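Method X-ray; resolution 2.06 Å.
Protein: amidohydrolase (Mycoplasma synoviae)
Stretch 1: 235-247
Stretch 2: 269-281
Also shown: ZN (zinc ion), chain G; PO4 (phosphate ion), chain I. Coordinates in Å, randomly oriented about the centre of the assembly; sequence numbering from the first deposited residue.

Stretch 1, residues 235-247: VTLCFDGPDRVKY
Stretch 2 (269-281) ITLSLDAGRILYQ

The most unusual feature of this contact is a cluster of basic and tyrosine side chains around a phosphate ion, probably carried over from the crystallisation liquor. K246 NZ and R277 NH1 stand 3.6 Å apart despite like charges, and the anion offsets them: K246 NZ donates to PO4 O2 at 2.9 Å and R277 NH1 weakly to the same O2 at 3.4 Å. Y247 OH donates to PO4 O3 and Y280 OH to PO4 O4, each at 2.7 Å. Water 5 accepts from K246 NZ (2.7 Å) and donates to Y280 OH (2.8 Å). K246 is p, t, t, t; R277 is m, t, p with chi4 138°.

Upstream, the stretches run as neighbouring parallel strands, their axes 22° apart and 4.6 Å at closest approach. L237 pairs with I269 (CA to CA 5.0 Å) and C238 with T270 (CA to CA 4.6 Å). Two backbone bonds fix this register: T270 N to L237 O, 2.9 Å and 166° at hydrogen, and F239 N to T270 O, 3.0 Å and 160°. Phi/psi values of -94/105 for C238 and -122/173 for T270 are extended. Beyond them a side chain takes over: S272 (p) donates from OG to F239 O at 2.8 Å, whereas S272 N, 3.0 Å from F239 O, is poorly angled for a bond.

Side chains alternate across the sheet. L237, F239, I269 and L271 share one face, where F239 (m, chi2 -70°) meets I269 (m, t) edge-on, CD2 to CG2 3.8 Å. C238 (t) and T270 (p) occupy the other, with C238 CB 3.3 Å from T270 OG1.

After the strands, G241 turns at phi/psi 121/-27, where a CB would jam against the preceding carbonyl O. P242 CB then packs on L273 CD1 at 3.8 Å, and water 3 accepts from G241 N (2.9 Å) while donating to P242 O (2.7 Å) and L273 O (2.9 Å).

R244 (m, m, t, chi4 -100°) starts sideways, but its end reaches the other stretch. Its guanidinium lies flat on Y280 (m, chi2 -6°), centres 3.8 Å apart and planes at 23°; CZ is 3.8 Å from the ring centroid, 25° off the normal, a cation-pi geometry. R244 NH1 donates to D243 O at 2.7 Å, orienting the group, and water 4 links R244 NH2 (2.9 Å) to Y280 O (2.8 Å).

D274 (t, phi/psi 44/55) binds zinc through OD1, 2.2 Å from ZN, while its OD2 lies 4.0 Å from D240 OD1, a like-charge approach.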

ATOM      1  N   VAL A 235     -18.851 -34.695 -13.012  1.00 18.45           N
ATOM      2  CA  VAL A 235     -19.206 -33.294 -13.233  1.00 17.67           C
ATOM      3  C   VAL A 235     -18.562 -32.831 -14.534  1.00 17.71           C
ATOM      4  O   VAL A 235     -17.874 -33.601 -15.201  1.00 16.39           O
ATOM      5  CB  VAL A 235     -18.807 -32.368 -12.055  1.00 16.61           C
ATOM      6  CG1 VAL A 235     -19.552 -32.773 -10.769  1.00 16.32           C
ATOM      7  CG2 VAL A 235     -17.293 -32.353 -11.851  1.00 15.88           C
ATOM      8  N   THR A 236     -18.825 -31.586 -14.913  1.00 17.58           N
ATOM      9  CA  THR A 236     -18.277 -31.005 -16.149  1.00 16.25           C
ATOM     10  C   THR A 236     -17.352 -29.840 -15.751  1.00 16.36           C
ATOM     11  O   THR A 236     -17.674 -29.028 -14.848  1.00 15.27           O
ATOM     12  CB  THR A 236     -19.431 -30.541 -17.084  1.00 15.98           C
ATOM     13  OG1 THR A 236     -20.208 -31.676 -17.468  1.00 16.76           O
ATOM     14  CG2 THR A 236     -18.938 -29.780 -18.336  1.00 16.87           C
ATOM     15  N   LEU A 237     -16.184 -29.803 -16.377  1.00 12.86           N
ATOM     16  CA  LEU A 237     -15.214 -28.734 -16.164  1.00 15.09           C
ATOM     17  C   LEU A 237     -15.482 -27.632 -17.182  1.00 14.56           C
ATOM     18  O   LEU A 237     -15.438 -27.883 -18.373  1.00 15.86           O
ATOM     19  CB  LEU A 237     -13.760 -29.269 -16.304  1.00 14.54           C
ATOM     20  CG  LEU A 237     -13.432 -30.481 -15.413  1.00 16.25           C
ATOM     21  CD1 LEU A 237     -11.970 -30.956 -15.499  1.00 15.25           C
ATOM     22  CD2 LEU A 237     -13.853 -30.206 -13.942  1.00 14.78           C
ATOM     23  N   CYS A 238     -15.814 -26.430 -16.710  1.00 16.20           N
ATOM     24  CA  CYS A 238     -15.960 -25.264 -17.578  1.00 15.72           C
ATOM     25  C   CYS A 238     -14.646 -24.505 -17.616  1.00 16.15           C
ATOM     26  O   CYS A 238     -14.293 -23.826 -16.677  1.00 16.29           O
ATOM     27  CB  CYS A 238     -17.079 -24.329 -17.101  1.00 17.07           C
ATOM     28  SG  CYS A 238     -17.302 -22.886 -18.200  1.00 18.44           S
ATOM     29  N   PHE A 239     -13.903 -24.621 -18.710  1.00 16.74           N
ATOM     30  CA  PHE A 239     -12.641 -23.915 -18.800  1.00 16.59           C
ATOM     31  C   PHE A 239     -12.806 -22.507 -19.303  1.00 17.65           C
ATOM     32  O   PHE A 239     -13.481 -22.284 -20.310  1.00 16.76           O
ATOM     33  CB  PHE A 239     -11.685 -24.648 -19.761  1.00 14.61           C
ATOM     34  CG  PHE A 239     -11.208 -25.943 -19.235  1.00 16.83           C
ATOM     35  CD1 PHE A 239     -10.313 -25.979 -18.165  1.00 18.56           C
ATOM     36  CD2 PHE A 239     -11.645 -27.141 -19.789  1.00 17.03           C
ATOM     37  CE1 PHE A 239      -9.845 -27.193 -17.671  1.00 16.12           C
ATOM     38  CE2 PHE A 239     -11.186 -28.356 -19.288  1.00 17.48           C
ATOM     39  CZ  PHE A 239     -10.290 -28.376 -18.227  1.00 15.67           C
ATOM     40  N   ASP A 240     -12.132 -21.557 -18.660  1.00 16.91           N
ATOM     41  CA  ASP A 240     -11.769 -20.349 -19.393  1.00 17.30           C
ATOM     42  C   ASP A 240     -10.244 -20.425 -19.585  1.00 17.60           C
ATOM     43  O   ASP A 240      -9.686 -21.522 -19.503  1.00 15.67           O
ATOM     44  CB  ASP A 240     -12.221 -19.111 -18.641  1.00 17.76           C
ATOM     45  CG  ASP A 240     -11.568 -19.010 -17.295  1.00 20.35           C
ATOM     46  OD1 ASP A 240     -10.680 -18.150 -17.156  1.00 25.42           O
ATOM     47  OD2 ASP A 240     -11.934 -19.789 -16.384  1.00 22.47           O
ATOM     48  N   GLY A 241      -9.571 -19.296 -19.833  1.00 17.80           N
ATOM     49  CA  GLY A 241      -8.117 -19.295 -20.022  1.00 17.90           C
ATOM     50  C   GLY A 241      -7.555 -18.772 -21.346  1.00 16.55           C
ATOM     51  O   GLY A 241      -6.420 -18.274 -21.414  1.00 17.88           O
ATOM     52  N   PRO A 242      -8.333 -18.863 -22.430  1.00 16.10           N
ATOM     53  CA  PRO A 242      -7.810 -18.226 -23.648  1.00 15.34           C
ATOM     54  C   PRO A 242      -7.457 -16.743 -23.418  1.00 16.34           C
ATOM     55  O   PRO A 242      -8.258 -16.015 -22.796  1.00 15.00           O
ATOM     56  CB  PRO A 242      -8.979 -18.357 -24.621  1.00 16.36           C
ATOM     57  CG  PRO A 242      -9.683 -19.604 -24.196  1.00 15.51           C
ATOM     58  CD  PRO A 242      -9.592 -19.583 -22.673  1.00 15.29           C
ATOM     59  N   ASP A 243      -6.299 -16.303 -23.929  1.00 15.22           N
ATOM     60  CA  ASP A 243      -5.798 -14.924 -23.746  1.00 15.96           C
ATOM     61  C   ASP A 243      -5.759 -14.472 -22.299  1.00 17.64           C
ATOM     62  O   ASP A 243      -6.229 -13.384 -21.952  1.00 18.48           O
ATOM     63  CB  ASP A 243      -6.561 -13.897 -24.593  1.00 18.75           C
ATOM     64  CG  ASP A 243      -5.852 -12.538 -24.663  1.00 20.82           C
ATOM     65  OD1 ASP A 243      -4.601 -12.499 -24.739  1.00 21.93           O
ATOM     66  OD2 ASP A 243      -6.539 -11.496 -24.665  1.00 21.05           O
ATOM     67  N   ARG A 244      -5.179 -15.315 -21.450  1.00 17.82           N
ATOM     68  CA  ARG A 244      -4.927 -14.950 -20.071  1.00 16.36           C
ATOM     69  C   ARG A 244      -3.458 -15.307 -19.763  1.00 15.56           C
ATOM     70  O   ARG A 244      -3.181 -16.153 -18.916  1.00 16.07           O
ATOM     71  CB  ARG A 244      -5.874 -15.698 -19.133  1.00 17.32           C
ATOM     72  CG  ARG A 244      -7.377 -15.510 -19.436  1.00 18.45           C
ATOM     73  CD  ARG A 244      -7.786 -14.040 -19.241  1.00 18.48           C
ATOM     74  NE  ARG A 244      -9.204 -13.817 -19.492  1.00 18.50           N
ATOM     75  CZ  ARG A 244      -9.706 -13.317 -20.616  1.00 19.22           C
ATOM     76  NH1 ARG A 244      -8.905 -12.989 -21.624  1.00 18.39           N
ATOM     77  NH2 ARG A 244     -11.016 -13.161 -20.734  1.00 18.68           N
ATOM     78  N   VAL A 245      -2.527 -14.638 -20.442  1.00 17.49           N
ATOM     79  CA  VAL A 245      -1.114 -15.028 -20.428  1.00 14.98           C
ATOM     80  C   VAL A 245      -0.450 -14.848 -19.057  1.00 17.99           C
ATOM     81  O   VAL A 245       0.442 -15.614 -18.675  1.00 16.73           O
ATOM     82  CB  VAL A 245      -0.315 -14.300 -21.575  1.00 16.42           C
ATOM     83  CG1 VAL A 245       1.191 -14.571 -21.435  1.00 16.03           C
ATOM     84  CG2 VAL A 245      -0.799 -14.796 -22.934  1.00 14.48           C
ATOM     85  N   LYS A 246      -0.909 -13.871 -18.281  1.00 16.35           N
ATOM     86  CA  LYS A 246      -0.342 -13.708 -16.951  1.00 16.99           C
ATOM     87  C   LYS A 246      -0.610 -14.938 -16.080  1.00 21.06           C
ATOM     88  O   LYS A 246      -0.037 -15.056 -14.974  1.00 20.73           O
ATOM     89  CB  LYS A 246      -0.869 -12.435 -16.249  1.00 16.96           C
ATOM     90  CG  LYS A 246      -2.335 -12.570 -15.762  1.00 22.12           C
ATOM     91  CD  LYS A 246      -2.931 -11.196 -15.388  1.00 22.40           C
ATOM     92  CE  LYS A 246      -4.234 -11.344 -14.588  1.00 28.97           C
ATOM     93  NZ  LYS A 246      -4.866 -10.020 -14.180  1.00 32.66           N
ATOM     94  N   TYR A 247      -1.487 -15.836 -16.532  1.00 16.32           N
ATOM     95  CA  TYR A 247      -1.683 -17.071 -15.787  1.00 18.55           C
ATOM     96  C   TYR A 247      -0.965 -18.231 -16.478  1.00 20.53           C
ATOM     97  O   TYR A 247      -0.054 -18.810 -15.914  1.00 20.85           O
ATOM     98  CB  TYR A 247      -3.177 -17.402 -15.597  1.00 19.94           C
ATOM     99  CG  TYR A 247      -3.881 -16.515 -14.607  1.00 22.30           C
ATOM    100  CD1 TYR A 247      -3.734 -16.708 -13.246  1.00 21.96           C
ATOM    101  CD2 TYR A 247      -4.719 -15.483 -15.044  1.00 27.15           C
ATOM    102  CE1 TYR A 247      -4.393 -15.893 -12.342  1.00 27.94           C
ATOM    103  CE2 TYR A 247      -5.367 -14.669 -14.158  1.00 26.70           C
ATOM    104  CZ  TYR A 247      -5.200 -14.869 -12.806  1.00 33.07           C
ATOM    105  OH  TYR A 247      -5.857 -14.039 -11.921  1.00 35.21           O
ATOM    106  N   ILE A 269     -16.607 -31.366 -20.758  1.00 14.96           N
ATOM    107  CA  ILE A 269     -15.849 -30.152 -20.946  1.00 14.06           C
ATOM    108  C   ILE A 269     -16.718 -29.078 -21.587  1.00 16.72           C
ATOM    109  O   ILE A 269     -17.322 -29.296 -22.644  1.00 16.40           O
ATOM    110  CB  ILE A 269     -14.661 -30.416 -21.877  1.00 14.75           C
ATOM    111  CG1 ILE A 269     -13.785 -31.537 -21.313  1.00 15.54           C
ATOM    112  CG2 ILE A 269     -13.858 -29.119 -22.121  1.00 13.51           C
ATOM    113  CD1 ILE A 269     -12.579 -31.877 -22.205  1.00 14.40           C
ATOM    114  N   THR A 270     -16.764 -27.896 -20.985  1.00 14.56           N
ATOM    115  CA  THR A 270     -17.331 -26.780 -21.715  1.00 15.75           C
ATOM    116  C   THR A 270     -16.280 -25.679 -21.795  1.00 15.44           C
ATOM    117  O   THR A 270     -15.203 -25.783 -21.180  1.00 16.07           O
ATOM    118  CB  THR A 270     -18.633 -26.256 -21.056  1.00 15.62           C
ATOM    119  OG1 THR A 270     -18.359 -25.953 -19.697  1.00 13.48           O
ATOM    120  CG2 THR A 270     -19.730 -27.323 -21.126  1.00 14.73           C
ATOM    121  N   LEU A 271     -16.575 -24.637 -22.564  1.00 16.28           N
ATOM    122  CA  LEU A 271     -15.633 -23.536 -22.780  1.00 15.08           C
ATOM    123  C   LEU A 271     -16.314 -22.202 -22.439  1.00 18.11           C
ATOM    124  O   LEU A 271     -17.533 -22.128 -22.341  1.00 17.18           O
ATOM    125  CB  LEU A 271     -15.146 -23.515 -24.223  1.00 13.79           C
ATOM    126  CG  LEU A 271     -13.957 -24.415 -24.606  1.00 17.41           C
ATOM    127  CD1 LEU A 271     -13.578 -24.153 -26.056  1.00 16.09           C
ATOM    128  CD2 LEU A 271     -12.780 -24.099 -23.679  1.00 15.14           C
ATOM    129  N   SER A 272     -15.502 -21.167 -22.275  1.00 18.79           N
ATOM    130  CA  SER A 272     -15.937 -19.857 -21.805  1.00 18.33           C
ATOM    131  C   SER A 272     -14.764 -18.904 -21.992  1.00 19.10           C
ATOM    132  O   SER A 272     -13.629 -19.349 -22.163  1.00 19.62           O
ATOM    133  CB  SER A 272     -16.312 -19.909 -20.332  1.00 17.23           C
ATOM    134  OG  SER A 272     -15.179 -20.191 -19.522  1.00 17.34           O
ATOM    135  N   LEU A 273     -15.032 -17.605 -21.994  1.00 19.02           N
ATOM    136  CA  LEU A 273     -13.964 -16.612 -21.994  1.00 20.00           C
ATOM    137  C   LEU A 273     -13.806 -15.994 -20.571  1.00 19.32           C
ATOM    138  O   LEU A 273     -12.720 -15.523 -20.188  1.00 18.33           O
ATOM    139  CB  LEU A 273     -14.216 -15.536 -23.064  1.00 16.40           C
ATOM    140  CG  LEU A 273     -13.708 -15.900 -24.464  1.00 19.57           C
ATOM    141  CD1 LEU A 273     -12.473 -16.781 -24.312  1.00 20.17           C
ATOM    142  CD2 LEU A 273     -14.734 -16.609 -25.294  1.00 20.91           C
ATOM    143  N   ASP A 274     -14.875 -16.042 -19.774  1.00 16.86           N
ATOM    144  CA  ASP A 274     -14.857 -15.358 -18.503  1.00 16.46           C
ATOM    145  C   ASP A 274     -14.244 -13.951 -18.671  1.00 18.00           C
ATOM    146  O   ASP A 274     -13.275 -13.596 -17.988  1.00 16.12           O
ATOM    147  CB  ASP A 274     -14.063 -16.166 -17.453  1.00 18.10           C
ATOM    148  CG  ASP A 274     -14.132 -15.517 -16.070  1.00 18.74           C
ATOM    149  OD1 ASP A 274     -15.131 -14.841 -15.826  1.00 16.40           O
ATOM    150  OD2 ASP A 274     -13.205 -15.653 -15.253  1.00 19.16           O
ATOM    151  N   ALA A 275     -14.808 -13.156 -19.585  1.00 16.07           N
ATOM    152  CA  ALA A 275     -14.275 -11.826 -19.881  1.00 17.42           C
ATOM    153  C   ALA A 275     -14.819 -10.827 -18.852  1.00 18.93           C
ATOM    154  O   ALA A 275     -15.687  -9.992 -19.153  1.00 20.92           O
ATOM    155  CB  ALA A 275     -14.648 -11.421 -21.317  1.00 16.78           C
ATOM    156  N   GLY A 276     -14.302 -10.921 -17.630  1.00 19.15           N
ATOM    157  CA  GLY A 276     -14.876 -10.193 -16.509  1.00 21.12           C
ATOM    158  C   GLY A 276     -14.079  -8.986 -16.052  1.00 22.18           C
ATOM    159  O   GLY A 276     -14.290  -8.492 -14.944  1.00 20.90           O
ATOM    160  N   ARG A 277     -13.173  -8.518 -16.914  1.00 19.92           N
ATOM    161  CA  ARG A 277     -12.499  -7.245 -16.734  1.00 19.85           C
ATOM    162  C   ARG A 277     -12.693  -6.458 -18.023  1.00 19.23           C
ATOM    163  O   ARG A 277     -12.842  -7.039 -19.101  1.00 19.00           O
ATOM    164  CB  ARG A 277     -10.997  -7.441 -16.482  1.00 21.36           C
ATOM    165  CG  ARG A 277     -10.651  -7.953 -15.092  1.00 23.46           C
ATOM    166  CD  ARG A 277      -9.149  -8.113 -14.913  1.00 25.56           C
ATOM    167  NE  ARG A 277      -8.484  -6.809 -14.942  1.00 26.63           N
ATOM    168  CZ  ARG A 277      -7.493  -6.449 -14.116  1.00 30.16           C
ATOM    169  NH1 ARG A 277      -7.061  -7.295 -13.173  1.00 26.32           N
ATOM    170  NH2 ARG A 277      -6.944  -5.234 -14.224  1.00 28.26           N
ATOM    171  N   ILE A 278     -12.648  -5.137 -17.923  1.00 17.29           N
ATOM    172  CA  ILE A 278     -12.953  -4.284 -19.063  1.00 17.62           C
ATOM    173  C   ILE A 278     -12.041  -4.494 -20.293  1.00 18.95           C
ATOM    174  O   ILE A 278     -12.492  -4.309 -21.433  1.00 17.91           O
ATOM    175  CB  ILE A 278     -12.965  -2.821 -18.617  1.00 19.11           C
ATOM    176  CG1 ILE A 278     -13.856  -1.940 -19.522  1.00 20.88           C
ATOM    177  CG2 ILE A 278     -11.560  -2.305 -18.426  1.00 18.62           C
ATOM    178  CD1 ILE A 278     -14.317  -0.623 -18.790  1.00 18.71           C
ATOM    179  N   LEU A 279     -10.786  -4.893 -20.083  1.00 16.64           N
ATOM    180  CA  LEU A 279      -9.854  -5.137 -21.221  1.00 17.73           C
ATOM    181  C   LEU A 279      -9.907  -6.557 -21.807  1.00 17.86           C
ATOM    182  O   LEU A 279      -9.074  -6.937 -22.632  1.00 17.64           O
ATOM    183  CB  LEU A 279      -8.406  -4.789 -20.857  1.00 14.90           C
ATOM    184  CG  LEU A 279      -8.183  -3.318 -20.465  1.00 17.48           C
ATOM    185  CD1 LEU A 279      -6.706  -3.035 -20.193  1.00 18.79           C
ATOM    186  CD2 LEU A 279      -8.696  -2.388 -21.569  1.00 15.38           C
ATOM    187  N   TYR A 280     -10.878  -7.343 -21.375  1.00 17.59           N
ATOM    188  CA  TYR A 280     -11.032  -8.704 -21.864  1.00 16.88           C
ATOM    189  C   TYR A 280     -12.098  -8.797 -22.953  1.00 16.65           C
ATOM    190  O   TYR A 280     -12.445  -9.888 -23.390  1.00 18.69           O
ATOM    191  CB  TYR A 280     -11.360  -9.669 -20.699  1.00 19.51           C
ATOM    192  CG  TYR A 280     -10.228  -9.864 -19.692  1.00 20.60           C
ATOM    193  CD1 TYR A 280      -8.960  -9.309 -19.910  1.00 21.19           C
ATOM    194  CD2 TYR A 280     -10.410 -10.665 -18.556  1.00 18.80           C
ATOM    195  CE1 TYR A 280      -7.914  -9.513 -18.994  1.00 19.62           C
ATOM    196  CE2 TYR A 280      -9.390 -10.879 -17.667  1.00 20.92           C
ATOM    197  CZ  TYR A 280      -8.146 -10.304 -17.881  1.00 23.09           C
ATOM    198  OH  TYR A 280      -7.144 -10.522 -16.969  1.00 21.67           O
ATOM    199  N   GLN A 281     -12.621  -7.649 -23.396  1.00 16.30           N
ATOM    200  CA  GLN A 281     -13.505  -7.632 -24.556  1.00 17.02           C
ATOM    201  C   GLN A 281     -13.006  -6.594 -25.544  1.00 17.35           C
ATOM    202  O   GLN A 281     -12.436  -5.593 -25.131  1.00 16.48           O
ATOM    203  CB  GLN A 281     -14.955  -7.356 -24.151  1.00 17.59           C
ATOM    204  CG  GLN A 281     -15.528  -8.486 -23.335  1.00 16.88           C
ATOM    205  CD  GLN A 281     -16.988  -8.301 -23.029  1.00 19.07           C
ATOM    206  OE1 GLN A 281     -17.707  -7.615 -23.765  1.00 17.05           O
ATOM    207  NE2 GLN A 281     -17.447  -8.926 -21.940  1.00 17.29           N
TER
HETATM  208 ZN    ZN G 362     -16.383 -14.741 -13.996  1.00 34.02          ZN
HETATM  209  P   PO4 I 364      -8.278 -11.866 -13.695  1.00 46.01           P
HETATM  210  O1  PO4 I 364      -9.763 -11.485 -13.841  1.00 40.99           O
HETATM  211  O2  PO4 I 364      -7.450 -10.701 -13.100  1.00 32.96           O
HETATM  212  O3  PO4 I 364      -8.190 -13.089 -12.776  1.00 40.66           O
HETATM  213  O4  PO4 I 364      -7.760 -12.280 -15.070  1.00 27.42           O
HETATM  214  O   HOH W   1     -15.138 -20.609 -16.688  1.00 21.99           O
HETATM  215  O   HOH W   2     -10.664 -15.005 -17.484  1.00 25.85           O
HETATM  216  O   HOH W   3     -10.269 -16.793 -21.120  1.00 17.07           O
HETATM  217  O   HOH W   4     -12.099 -12.640 -23.346  1.00 18.84           O
HETATM  218  O   HOH W   5      -5.467  -8.399 -16.312  1.00 24.59           O
HETATM  219  O   HOH W   6     -14.278 -15.272 -13.088  1.00 25.33           O
HETATM  220  O   HOH W   7     -15.398 -12.583 -13.191  1.00 24.73           O